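Local coordinates for hypothetical protein (Bacteroides fragilis, PDB 4JJA) that is of unknown function but may act as an exo-beta-N-acetylmuramidase that releases N-acetylmuramic acid from peptidoglycan fragments, at residues A[300-312]-A[338-351]. Sequence-based numbering, arbitrary orientation. Where two conformers were deposited one is given.
Sequences KGINLDYLIDAYH and IEGGKSADEIKARW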
ATOM      1  N   LYS A 300      11.646 -15.347   2.684  1.00 13.53           N
ATOM      2  CA  LYS A 300      12.604 -14.592   1.905  1.00 13.97           C
ATOM      3  C   LYS A 300      12.360 -13.095   1.880  1.00 13.15           C
ATOM      4  O   LYS A 300      13.251 -12.372   1.481  1.00 15.58           O
ATOM      5  CB  LYS A 300      12.593 -15.159   0.462  1.00 13.73           C
ATOM      6  CG  LYS A 300      13.166 -16.598   0.456  1.00 17.40           C
ATOM      7  CD  LYS A 300      13.487 -17.094  -0.920  1.00 20.69           C
ATOM      8  CE  LYS A 300      14.060 -18.511  -0.931  1.00 22.25           C
ATOM      9  NZ  LYS A 300      14.288 -19.027  -2.330  1.00 23.70           N
ATOM     10  N   GLY A 301      11.165 -12.619   2.246  1.00 11.64           N
ATOM     11  CA  GLY A 301      10.952 -11.158   2.213  1.00 10.36           C
ATOM     12  C   GLY A 301      11.213 -10.617   0.831  1.00 10.32           C
ATOM     13  O   GLY A 301      10.889 -11.252  -0.164  1.00 12.05           O
ATOM     14  N   ILE A 302      11.764  -9.411   0.731  1.00  9.74           N
ATOM     15  CA  ILE A 302      12.107  -8.886  -0.597  1.00  9.04           C
ATOM     16  C   ILE A 302      13.181  -9.788  -1.190  1.00  9.86           C
ATOM     17  O   ILE A 302      14.238  -9.963  -0.607  1.00 11.47           O
ATOM     18  CB  ILE A 302      12.572  -7.450  -0.531  1.00  8.76           C
ATOM     19  CG1 ILE A 302      11.446  -6.530  -0.044  1.00  9.61           C
ATOM     20  CG2 ILE A 302      13.131  -6.969  -1.896  1.00 10.86           C
ATOM     21  CD1 ILE A 302      11.892  -5.092   0.249  1.00 11.39           C
ATOM     22  N   ASN A 303      12.878 -10.357  -2.327  1.00  9.22           N
ATOM     23  CA  ASN A 303      13.698 -11.347  -2.983  1.00  9.68           C
ATOM     24  C   ASN A 303      14.111 -10.805  -4.343  1.00  9.02           C
ATOM     25  O   ASN A 303      13.270 -10.772  -5.264  1.00 10.30           O
ATOM     26  CB  ASN A 303      12.915 -12.635  -3.125  1.00 11.06           C
ATOM     27  CG  ASN A 303      13.749 -13.746  -3.692  1.00 10.68           C
ATOM     28  OD1 ASN A 303      14.895 -13.529  -4.080  1.00 11.74           O
ATOM     29  ND2 ASN A 303      13.167 -14.962  -3.768  1.00 13.71           N
ATOM     30  N   LEU A 304      15.381 -10.399  -4.470  1.00  9.31           N
ATOM     31  CA  LEU A 304      15.929  -9.877  -5.717  1.00  8.82           C
ATOM     32  C   LEU A 304      16.272 -10.933  -6.738  1.00  9.08           C
ATOM     33  O   LEU A 304      16.695 -10.598  -7.836  1.00  9.34           O
ATOM     34  CB  LEU A 304      17.130  -8.971  -5.453  1.00 10.14           C
ATOM     35  CG  LEU A 304      16.919  -7.759  -4.595  1.00 10.43           C
ATOM     36  CD1 LEU A 304      18.239  -7.071  -4.302  1.00 13.56           C
ATOM     37  CD2 LEU A 304      15.892  -6.784  -5.243  1.00 11.85           C
ATOM     38  N   ASP A 305      16.076 -12.206  -6.411  1.00  9.06           N
ATOM     39  CA  ASP A 305      16.388 -13.271  -7.362  1.00  9.97           C
ATOM     40  C   ASP A 305      15.714 -13.061  -8.701  1.00  9.21           C
ATOM     41  O   ASP A 305      16.283 -13.391  -9.757  1.00  9.71           O
ATOM     42  CB  ASP A 305      15.978 -14.671  -6.825  1.00 10.46           C
ATOM     43  CG  ASP A 305      16.899 -15.259  -5.771  1.00 13.78           C
ATOM     44  OD1 ASP A 305      17.991 -14.756  -5.559  1.00 15.15           O
ATOM     45  OD2 ASP A 305      16.496 -16.295  -5.170  1.00 17.61           O
ATOM     46  N   TYR A 306      14.443 -12.626  -8.664  1.00  8.85           N
ATOM     47  CA  TYR A 306      13.673 -12.573  -9.872  1.00  9.31           C
ATOM     48  C   TYR A 306      14.191 -11.465 -10.791  1.00  8.98           C
ATOM     49  O   TYR A 306      14.380 -11.659 -12.004  1.00  9.14           O
ATOM     50  CB  TYR A 306      12.183 -12.354  -9.528  1.00  9.85           C
ATOM     51  CG  TYR A 306      11.679 -13.278  -8.434  1.00 10.24           C
ATOM     52  CD1 TYR A 306      11.858 -14.641  -8.523  1.00 10.00           C
ATOM     53  CD2 TYR A 306      11.002 -12.789  -7.336  1.00 10.98           C
ATOM     54  CE1 TYR A 306      11.413 -15.504  -7.498  1.00 12.71           C
ATOM     55  CE2 TYR A 306      10.541 -13.644  -6.317  1.00 11.57           C
ATOM     56  CZ  TYR A 306      10.766 -15.003  -6.407  1.00 12.24           C
ATOM     57  OH  TYR A 306      10.256 -15.830  -5.417  1.00 14.66           O
ATOM     58  N   LEU A 307      14.402 -10.288 -10.226  1.00  9.49           N
ATOM     59  CA  LEU A 307      14.922  -9.182 -10.953  0.50  8.80           C
ATOM     60  C   LEU A 307      16.305  -9.494 -11.594  1.00  8.50           C
ATOM     61  O   LEU A 307      16.562  -9.185 -12.751  1.00  9.54           O
ATOM     62  CB  LEU A 307      14.959  -8.026  -9.954  0.50  9.29           C
ATOM     63  CG  LEU A 307      15.349  -6.679 -10.503  0.50  6.25           C
ATOM     64  CD1 LEU A 307      14.288  -6.102 -11.424  0.50  8.14           C
ATOM     65  CD2 LEU A 307      15.599  -5.717  -9.384  0.50  5.29           C
ATOM     66  N   ILE A 308      17.151 -10.127 -10.793  1.00  8.55           N
ATOM     67  CA  ILE A 308      18.496 -10.460 -11.248  1.00  8.99           C
ATOM     68  C   ILE A 308      18.440 -11.489 -12.361  1.00  9.57           C
ATOM     69  O   ILE A 308      19.167 -11.410 -13.365  1.00  9.48           O
ATOM     70  CB  ILE A 308      19.351 -10.881 -10.035  1.00  9.99           C
ATOM     71  CG1 ILE A 308      19.593  -9.676  -9.125  1.00 10.31           C
ATOM     72  CG2 ILE A 308      20.662 -11.611 -10.470  1.00 12.12           C
ATOM     73  CD1 ILE A 308      20.270 -10.000  -7.799  1.00 12.39           C
ATOM     74  N   ASP A 309      17.559 -12.472 -12.211  1.00  8.76           N
ATOM     75  CA  ASP A 309      17.364 -13.463 -13.251  1.00  9.69           C
ATOM     76  C   ASP A 309      16.984 -12.835 -14.583  1.00  8.42           C
ATOM     77  O   ASP A 309      17.583 -13.140 -15.620  1.00  9.76           O
ATOM     78  CB  ASP A 309      16.283 -14.448 -12.781  1.00 10.85           C
ATOM     79  CG  ASP A 309      15.962 -15.529 -13.785  1.00 13.39           C
ATOM     80  OD1 ASP A 309      16.917 -16.188 -14.198  1.00 19.45           O
ATOM     81  OD2 ASP A 309      14.801 -15.764 -14.048  1.00 18.75           O
ATOM     82  N   ALA A 310      15.956 -11.997 -14.553  1.00  8.25           N
ATOM     83  CA  ALA A 310      15.526 -11.367 -15.771  1.00  8.11           C
ATOM     84  C   ALA A 310      16.579 -10.461 -16.389  1.00  7.99           C
ATOM     85  O   ALA A 310      16.769 -10.451 -17.594  1.00  9.19           O
ATOM     86  CB  ALA A 310      14.234 -10.587 -15.530  1.00  8.94           C
ATOM     87  N   TYR A 311      17.301  -9.706 -15.547  1.00  8.02           N
ATOM     88  CA  TYR A 311      18.338  -8.813 -16.026  1.00  8.12           C
ATOM     89  C   TYR A 311      19.389  -9.587 -16.804  1.00  8.91           C
ATOM     90  O   TYR A 311      19.726  -9.214 -17.942  1.00  9.70           O
ATOM     91  CB  TYR A 311      19.002  -8.087 -14.847  1.00  9.83           C
ATOM     92  CG  TYR A 311      20.259  -7.331 -15.268  1.00  9.28           C
ATOM     93  CD1 TYR A 311      20.151  -6.138 -15.906  1.00 10.29           C
ATOM     94  CD2 TYR A 311      21.500  -7.858 -15.104  1.00 10.91           C
ATOM     95  CE1 TYR A 311      21.255  -5.450 -16.370  1.00 11.62           C
ATOM     96  CE2 TYR A 311      22.609  -7.182 -15.533  1.00 10.94           C
ATOM     97  CZ  TYR A 311      22.495  -5.978 -16.171  1.00 11.87           C
ATOM     98  OH  TYR A 311      23.602  -5.296 -16.651  1.00 15.32           O
ATOM     99  N   HIS A 312      19.910 -10.644 -16.232  1.00  8.83           N
ATOM    100  CA  HIS A 312      20.946 -11.383 -16.905  1.00  9.38           C
ATOM    101  C   HIS A 312      20.437 -12.166 -18.096  1.00 10.37           C
ATOM    102  O   HIS A 312      21.173 -12.386 -19.048  1.00 13.35           O
ATOM    103  CB  HIS A 312      21.693 -12.315 -15.929  1.00  9.64           C
ATOM    104  CG  HIS A 312      22.521 -11.560 -14.949  1.00  9.47           C
ATOM    105  ND1 HIS A 312      23.628 -10.814 -15.306  1.00 11.07           N
ATOM    106  CD2 HIS A 312      22.378 -11.407 -13.613  1.00 11.49           C
ATOM    107  CE1 HIS A 312      24.126 -10.224 -14.227  1.00 11.59           C
ATOM    108  NE2 HIS A 312      23.388 -10.579 -13.177  1.00 11.50           N
ATOM    109  N   ILE A 338      23.532  -4.862  -9.259  1.00  9.64           N
ATOM    110  CA  ILE A 338      23.061  -5.887 -10.196  1.00 10.03           C
ATOM    111  C   ILE A 338      23.951  -5.889 -11.436  1.00 10.65           C
ATOM    112  O   ILE A 338      24.403  -6.934 -11.909  1.00 11.60           O
ATOM    113  CB  ILE A 338      21.599  -5.724 -10.568  1.00  9.18           C
ATOM    114  CG1 ILE A 338      20.716  -5.968  -9.324  1.00 10.40           C
ATOM    115  CG2 ILE A 338      21.226  -6.674 -11.718  1.00 11.38           C
ATOM    116  CD1 ILE A 338      19.234  -5.733  -9.483  1.00 11.15           C
ATOM    117  N   GLU A 339      24.182  -4.706 -11.986  1.00 11.14           N
ATOM    118  CA  GLU A 339      24.965  -4.594 -13.205  1.00 12.56           C
ATOM    119  C   GLU A 339      26.407  -5.011 -12.971  1.00 12.89           C
ATOM    120  O   GLU A 339      27.084  -5.444 -13.889  1.00 15.50           O
ATOM    121  CB  GLU A 339      24.908  -3.149 -13.696  1.00 12.79           C
ATOM    122  CG  GLU A 339      23.542  -2.830 -14.262  1.00 13.03           C
ATOM    123  CD  GLU A 339      23.331  -1.411 -14.714  1.00 15.59           C
ATOM    124  OE1 GLU A 339      24.207  -0.537 -14.528  1.00 19.79           O
ATOM    125  OE2 GLU A 339      22.211  -1.134 -15.227  1.00 15.20           O
ATOM    126  N   GLY A 340      26.872  -4.848 -11.748  1.00 12.61           N
ATOM    127  CA  GLY A 340      28.207  -5.264 -11.347  1.00 13.21           C
ATOM    128  C   GLY A 340      28.358  -6.741 -11.075  1.00 13.55           C
ATOM    129  O   GLY A 340      29.459  -7.179 -10.709  1.00 16.45           O
ATOM    130  N   GLY A 341      27.279  -7.518 -11.200  1.00 12.16           N
ATOM    131  CA  GLY A 341      27.351  -8.950 -11.000  1.00 12.30           C
ATOM    132  C   GLY A 341      27.199  -9.426  -9.600  1.00 12.33           C
ATOM    133  O   GLY A 341      27.483 -10.589  -9.322  1.00 14.04           O
ATOM    134  N   LYS A 342      26.749  -8.556  -8.704  1.00 11.71           N
ATOM    135  CA  LYS A 342      26.553  -8.970  -7.303  1.00 12.34           C
ATOM    136  C   LYS A 342      25.315  -9.837  -7.128  1.00 12.17           C
ATOM    137  O   LYS A 342      24.423  -9.864  -7.955  1.00 12.54           O
ATOM    138  CB  LYS A 342      26.461  -7.749  -6.418  1.00 12.76           C
ATOM    139  CG  LYS A 342      27.685  -6.807  -6.491  1.00 13.62           C
ATOM    140  CD  LYS A 342      29.010  -7.451  -6.137  1.00 15.60           C
ATOM    141  CE  LYS A 342      30.146  -6.447  -6.334  1.00 20.09           C
ATOM    142  NZ  LYS A 342      31.462  -7.003  -5.994  1.00 25.95           N
ATOM    143  N   SER A 343      25.321 -10.617  -6.052  1.00 12.73           N
ATOM    144  CA  SER A 343      24.248 -11.534  -5.743  1.00 12.83           C
ATOM    145  C   SER A 343      23.079 -10.874  -5.036  1.00 11.74           C
ATOM    146  O   SER A 343      23.238  -9.824  -4.387  1.00 12.55           O
ATOM    147  CB  SER A 343      24.769 -12.682  -4.872  1.00 13.91           C
ATOM    148  OG  SER A 343      25.012 -12.239  -3.561  1.00 15.70           O
ATOM    149  N   ALA A 344      21.925 -11.530  -5.110  1.00 12.12           N
ATOM    150  CA  ALA A 344      20.746 -11.074  -4.395  1.00 12.49           C
ATOM    151  C   ALA A 344      21.040 -10.894  -2.916  1.00 11.85           C
ATOM    152  O   ALA A 344      20.668  -9.915  -2.295  1.00 11.45           O
ATOM    153  CB  ALA A 344      19.565 -12.067  -4.616  1.00 13.26           C
ATOM    154  N   ASP A 345      21.725 -11.863  -2.333  1.00 11.59           N
ATOM    155  CA  ASP A 345      22.004 -11.833  -0.886  1.00 12.23           C
ATOM    156  C   ASP A 345      22.930 -10.672  -0.524  1.00 11.11           C
ATOM    157  O   ASP A 345      22.755 -10.022   0.508  1.00 11.99           O
ATOM    158  CB  ASP A 345      22.606 -13.168  -0.414  1.00 13.12           C
ATOM    159  CG  ASP A 345      21.601 -14.274  -0.267  1.00 17.59           C
ATOM    160  OD1 ASP A 345      20.386 -14.083  -0.397  1.00 21.96           O
ATOM    161  OD2 ASP A 345      22.067 -15.434  -0.066  1.00 23.88           O
ATOM    162  N   GLU A 346      23.941 -10.420  -1.361  1.00 11.79           N
ATOM    163  CA  GLU A 346      24.883  -9.325  -1.137  0.50 12.16           C
ATOM    164  C   GLU A 346      24.163  -7.981  -1.133  1.00 11.33           C
ATOM    165  O   GLU A 346      24.414  -7.110  -0.318  1.00 12.03           O
ATOM    166  CB  GLU A 346      25.886  -9.273  -2.292  0.50 13.70           C
ATOM    167  CG  GLU A 346      27.077 -10.154  -2.213  0.50 17.09           C
ATOM    168  CD  GLU A 346      28.034  -9.752  -3.286  0.50 18.51           C
ATOM    169  OE1 GLU A 346      27.868 -10.197  -4.452  0.50 15.83           O
ATOM    170  OE2 GLU A 346      28.899  -8.922  -2.951  0.50 20.17           O
ATOM    171  N   ILE A 347      23.301  -7.789  -2.121  1.00  9.67           N
ATOM    172  CA  ILE A 347      22.592  -6.528  -2.260  1.00 10.13           C
ATOM    173  C   ILE A 347      21.632  -6.350  -1.075  1.00 10.51           C
ATOM    174  O   ILE A 347      21.609  -5.275  -0.443  1.00 10.90           O
ATOM    175  CB  ILE A 347      21.838  -6.452  -3.625  1.00 10.36           C
ATOM    176  CG1 ILE A 347      22.849  -6.562  -4.758  1.00 12.40           C
ATOM    177  CG2 ILE A 347      21.047  -5.138  -3.707  1.00 10.94           C
ATOM    178  CD1 ILE A 347      22.203  -6.728  -6.135  1.00 13.82           C
ATOM    179  N   LYS A 348      20.864  -7.386  -0.765  1.00 10.48           N
ATOM    180  CA  LYS A 348      19.908  -7.304   0.329  1.00  9.82           C
ATOM    181  C   LYS A 348      20.623  -7.023   1.668  1.00 10.62           C
ATOM    182  O   LYS A 348      20.171  -6.240   2.476  1.00 10.56           O
ATOM    183  CB  LYS A 348      19.058  -8.552   0.371  1.00 10.34           C
ATOM    184  CG  LYS A 348      18.189  -8.618   1.600  1.00 10.88           C
ATOM    185  CD  LYS A 348      17.043  -9.569   1.391  1.00 13.33           C
ATOM    186  CE  LYS A 348      16.118  -9.555   2.596  1.00 14.29           C
ATOM    187  NZ  LYS A 348      14.843 -10.190   2.310  1.00 15.97           N
ATOM    188  N   ALA A 349      21.789  -7.633   1.896  1.00  9.94           N
ATOM    189  CA  ALA A 349      22.524  -7.402   3.103  1.00 11.03           C
ATOM    190  C   ALA A 349      22.901  -5.931   3.271  1.00 10.42           C
ATOM    191  O   ALA A 349      23.055  -5.466   4.380  1.00 11.02           O
ATOM    192  CB  ALA A 349      23.803  -8.318   3.135  1.00 12.98           C
ATOM    193  N   ARG A 350      23.066  -5.194   2.168  1.00 10.38           N
ATOM    194  CA  ARG A 350      23.486  -3.810   2.231  1.00  9.92           C
ATOM    195  C   ARG A 350      22.447  -2.917   2.950  1.00  9.11           C
ATOM    196  O   ARG A 350      22.817  -1.905   3.518  1.00 10.85           O
ATOM    197  CB  ARG A 350      23.841  -3.278   0.847  1.00 10.45           C
ATOM    198  CG  ARG A 350      24.532  -1.936   0.919  1.00 11.60           C
ATOM    199  CD  ARG A 350      25.144  -1.540  -0.372  1.00 11.20           C
ATOM    200  NE  ARG A 350      25.651  -0.173  -0.346  1.00 11.95           N
ATOM    201  CZ  ARG A 350      26.287   0.375  -1.387  1.00 14.37           C
ATOM    202  NH1 ARG A 350      26.572  -0.354  -2.450  1.00 12.73           N
ATOM    203  NH2 ARG A 350      26.635   1.652  -1.364  1.00 14.82           N
ATOM    204  N   TRP A 351      21.174  -3.300   2.902  1.00  8.94           N
ATOM    205  CA  TRP A 351      20.129  -2.536   3.552  1.00  9.21           C
ATOM    206  C   TRP A 351      19.775  -3.029   4.947  1.00  9.79           C
ATOM    207  O   TRP A 351      18.868  -2.499   5.571  1.00  9.71           O
ATOM    208  CB  TRP A 351      18.911  -2.338   2.674  1.00  9.03           C
ATOM    209  CG  TRP A 351      18.103  -3.539   2.342  1.00  8.81           C
ATOM    210  CD1 TRP A 351      17.372  -4.352   3.189  1.00  9.52           C
ATOM    211  CD2 TRP A 351      17.849  -4.053   1.014  1.00  8.09           C
ATOM    212  NE1 TRP A 351      16.697  -5.301   2.465  1.00  9.12           N
ATOM    213  CE2 TRP A 351      16.937  -5.116   1.134  1.00  9.18           C
ATOM    214  CE3 TRP A 351      18.268  -3.661  -0.258  1.00  9.79           C
ATOM    215  CZ2 TRP A 351      16.447  -5.812   0.030  1.00  9.90           C
ATOM    216  CZ3 TRP A 351      17.764  -4.354  -1.366  1.00 10.92           C
ATOM    217  CH2 TRP A 351      16.879  -5.408  -1.205  1.00 10.84           C
TER
HETATM  218  O   HOH W   1      25.900  -6.474 -16.230  1.00 23.75           O
HETATM  219  O   HOH W   2      24.012  -9.413 -10.716  1.00 13.54           O
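I338 lays its CG2 methyl over one face of the Y311 ring, a CH-pi contact 4.0 Å from the centroid. Y311 reaches it with CG anti to the backbone N (chi1 170°), and the two side chains run past each other in opposite directions. The other branch of I338 goes elsewhere: CG1 lies against I308 CG1, and CD1 meets L307 CD2 at 3.6 Å, those two side chains crossing at about a right angle. Beyond the ring, Y311 OH touches E339 CG and shares a water with E339 O. A second water links H312 NE2 to the carbonyls of I338 and K342, where helix 333-339 ends in a Schellman motif at G341. In the helical part of the NamZ C-terminal family region, helix 305-314 packs against the C-terminal end of helix 333-339 and the N-terminal start of helix 344-350; the axes of 305-312 and 344-350 make an angle of 131° between their N-to-C directions. That start is closed by a capping box, S343 OG accepting from E346 N and E346 OE1 from S343 N. Within that first turn, I308 CD1 sits 3.5 Å from A344 N, and the A344 methyl also meets D305 OD1 and L304 CB. L304 CD1 packs against both I347 and W351; the 3.5 Å approach to I347 CG2 is tight, while W351 CH2 lies at 3.8 Å. I302 CG2 touches the same end of the indole at CZ2. K348, its chain extended, carries NZ to I302 O, a 3.0 Å hydrogen bond with the donor tilted 27° from the carbonyl plane. D151 forms a salt bridge with this ammonium and also accepts from W351 NE1 and I302 N, tying both segments to one carboxylate.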